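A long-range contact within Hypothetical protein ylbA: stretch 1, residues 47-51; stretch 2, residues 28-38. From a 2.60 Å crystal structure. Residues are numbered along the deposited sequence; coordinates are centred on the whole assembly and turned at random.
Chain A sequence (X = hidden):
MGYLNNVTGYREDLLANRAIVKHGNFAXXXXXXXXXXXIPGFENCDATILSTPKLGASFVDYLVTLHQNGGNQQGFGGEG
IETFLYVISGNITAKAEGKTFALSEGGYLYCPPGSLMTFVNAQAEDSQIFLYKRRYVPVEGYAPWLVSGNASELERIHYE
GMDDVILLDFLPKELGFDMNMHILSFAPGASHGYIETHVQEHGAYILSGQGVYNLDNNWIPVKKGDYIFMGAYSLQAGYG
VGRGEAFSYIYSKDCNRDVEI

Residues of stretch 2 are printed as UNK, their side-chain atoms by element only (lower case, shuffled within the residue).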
# COMPACT_ATOMS: atom_id res chain seq x y z
N ALA A 47 13.31 4.22 -5.32
CA ALA A 47 12.42 4.10 -4.17
C ALA A 47 11.89 5.46 -3.78
O ALA A 47 12.62 6.44 -3.70
CB ALA A 47 13.14 3.46 -2.99
N THR A 48 10.59 5.52 -3.55
CA THR A 48 10.00 6.77 -3.15
C THR A 48 9.11 6.56 -1.93
O THR A 48 8.07 5.91 -1.99
CB THR A 48 9.23 7.39 -4.34
OG1 THR A 48 8.20 8.25 -3.84
CG2 THR A 48 8.64 6.31 -5.22
N ILE A 49 9.57 7.10 -0.81
CA ILE A 49 8.85 7.02 0.45
C ILE A 49 7.55 7.83 0.39
O ILE A 49 7.52 8.93 -0.17
CB ILE A 49 9.73 7.58 1.57
CG1 ILE A 49 10.98 6.73 1.71
CG2 ILE A 49 8.96 7.62 2.86
CD1 ILE A 49 12.07 7.38 2.54
N LEU A 50 6.47 7.28 0.95
CA LEU A 50 5.16 7.93 0.94
C LEU A 50 4.76 8.38 2.34
O LEU A 50 5.25 9.38 2.82
CB LEU A 50 4.12 6.98 0.35
CG LEU A 50 4.55 6.51 -1.05
CD1 LEU A 50 3.55 5.53 -1.62
CD2 LEU A 50 4.68 7.71 -1.97
N SER A 51 3.87 7.65 2.99
CA SER A 51 3.49 8.04 4.34
C SER A 51 4.62 7.78 5.34
O SER A 51 5.41 6.84 5.19
CB SER A 51 2.23 7.28 4.76
OG SER A 51 1.14 7.60 3.92
N UNK A 28 -2.60 14.17 -0.60
CA UNK A 28 -2.68 13.54 -1.90
C UNK A 28 -1.28 13.69 -2.45
O UNK A 28 -0.77 14.80 -2.58
c UNK A 28 -4.17 12.34 -4.33
c UNK A 28 -3.70 14.26 -2.79
c UNK A 28 -2.67 14.17 -5.06
c UNK A 28 -3.90 13.82 -4.25
N UNK A 29 -0.64 12.57 -2.74
CA UNK A 29 0.71 12.58 -3.27
C UNK A 29 0.74 11.93 -4.63
O UNK A 29 -0.00 10.99 -4.89
c UNK A 29 2.35 12.51 -1.18
c UNK A 29 1.53 13.67 -0.64
c UNK A 29 2.62 11.49 -0.10
c UNK A 29 1.64 11.80 -2.33
N UNK A 30 1.60 12.44 -5.49
CA UNK A 30 1.74 11.90 -6.83
C UNK A 30 3.18 11.47 -7.00
O UNK A 30 3.96 12.18 -7.64
c UNK A 30 1.42 12.96 -7.89
o UNK A 30 0.09 13.46 -7.68
c UNK A 30 1.55 12.34 -9.28
N UNK A 31 3.56 10.31 -6.42
CA UNK A 31 4.92 9.73 -6.46
C UNK A 31 5.74 10.03 -7.72
O UNK A 31 6.97 10.03 -7.69
c UNK A 31 3.18 8.06 -6.45
c UNK A 31 2.61 9.32 -5.89
c UNK A 31 4.67 8.23 -6.25
N UNK A 32 5.04 10.29 -8.82
CA UNK A 32 5.71 10.63 -10.06
C UNK A 32 6.45 11.93 -9.81
O UNK A 32 7.68 11.98 -9.85
o UNK A 32 3.36 9.05 -12.02
o UNK A 32 2.83 9.81 -10.01
c UNK A 32 4.66 10.83 -11.15
c UNK A 32 3.53 9.83 -11.05
N UNK A 33 5.68 12.99 -9.52
CA UNK A 33 6.26 14.29 -9.26
C UNK A 33 6.94 14.35 -7.90
O UNK A 33 6.70 15.27 -7.12
N UNK A 34 7.78 13.37 -7.61
CA UNK A 34 8.50 13.33 -6.35
C UNK A 34 9.94 12.91 -6.56
O UNK A 34 10.25 12.12 -7.44
c UNK A 34 6.51 12.80 -4.79
c UNK A 34 7.85 12.36 -5.37
c UNK A 34 6.11 11.87 -3.65
c UNK A 34 6.63 14.23 -4.29
N UNK A 35 10.81 13.47 -5.73
CA UNK A 35 12.22 13.15 -5.83
C UNK A 35 12.38 11.75 -5.26
O UNK A 35 11.70 11.38 -4.31
c UNK A 35 12.48 15.56 -5.10
c UNK A 35 13.07 14.15 -4.99
c UNK A 35 14.53 14.11 -5.46
N UNK A 36 13.28 10.98 -5.84
CA UNK A 36 13.51 9.62 -5.37
C UNK A 36 14.29 9.61 -4.06
O UNK A 36 15.04 10.54 -3.75
c UNK A 36 12.03 8.77 -7.73
c UNK A 36 11.28 9.21 -8.99
c UNK A 36 13.55 8.95 -7.84
n UNK A 36 11.57 8.36 -10.18
c UNK A 36 14.23 8.82 -6.46
N UNK A 37 14.10 8.55 -3.28
CA UNK A 37 14.78 8.40 -2.00
C UNK A 37 15.89 7.36 -2.11
O UNK A 37 15.67 6.25 -2.61
o UNK A 37 13.15 10.00 0.07
n UNK A 37 11.55 8.85 -1.01
c UNK A 37 13.79 7.95 -0.94
c UNK A 37 12.80 9.02 -0.58
N UNK A 38 17.08 7.72 -1.64
CA UNK A 38 18.20 6.79 -1.65
C UNK A 38 18.14 6.06 -0.33
O UNK A 38 18.48 6.63 0.69
c UNK A 38 20.67 6.55 -1.41
c UNK A 38 19.68 7.22 -4.23
c UNK A 38 19.54 7.52 -1.72
c UNK A 38 19.71 8.19 -3.09

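Position 28 carries four carbons forked at the second, with nothing of stretch 1 in reach: leucine, L28, the last but one residue of a strand. Position 29 repeats the four carbons and the fork, but its CA-to-CB bond points toward stretch 1 and one terminal carbon approaches the backbone of L50. This is L29, and its CD2 lies 4.5 Å from O of L50.

Position 30 has one carbon bearing an oxygen and a carbon, and its CB points away: threonine, T30. At position 31 three carbons close a ring onto the backbone N, which only proline does. P31 points toward stretch 1, and its CB lies 4.3 Å from CD2 of L50, an apolar contact, and 4.3 Å from OG1 of T48.

Position 32 has two carbons, the second holding two oxygens, and its CA-to-CB bond points away; the residue is exposed and poorly ordered: aspartate, D32. Position 33 has no side-chain atoms and is glycine, G33, also exposed and poorly ordered. Across this turn the backbone N of position 34 donates a hydrogen bond to O of D32 at 2.6 Å. Position 34 itself shows four carbons forked at the second, one tip near the side chain of T48; it is leucine, L34, and its CD1 lies 4.2 Å from OG1 of T48.

Position 35, one carbon carrying two more, points away: valine, V35. Position 36 is a row of four carbons ending in nitrogen, so lysine, K36. Its CA is 5.0 Å from CA of T48, the closest CA-CA pair across the two stretches, yet the end of its side chain leads away.

Position 37 has two carbons, the second carrying one oxygen and one nitrogen: asparagine, N37. It points toward stretch 1 and is covered more than any other residue here. The modelled amide is probably turned over, so the 2.7 Å between its ND2 and N of I49 leaves the bonding there open. Position 38, four carbons forked at the first with one arm two carbons long, points away and is isoleucine, I38.

The contact buries 431 Å² and works by division along the segment. Near its start, L29, P31 and L34 lay carbon against T48 and L50. Near its end, the main chain takes over: N of N37 donates to O of A47 at 2.6 Å, a short and nearly straight hydrogen bond, while the N37 side chain packs beside T48 and I49. For a designer, the rule is economical: inward-facing apolar groups supply packing, one backbone hydrogen bond ties the two stretches, and T30, D32, V35 and I38 face away.

Stretch 2 (28-38) LLTPDGLVKNI
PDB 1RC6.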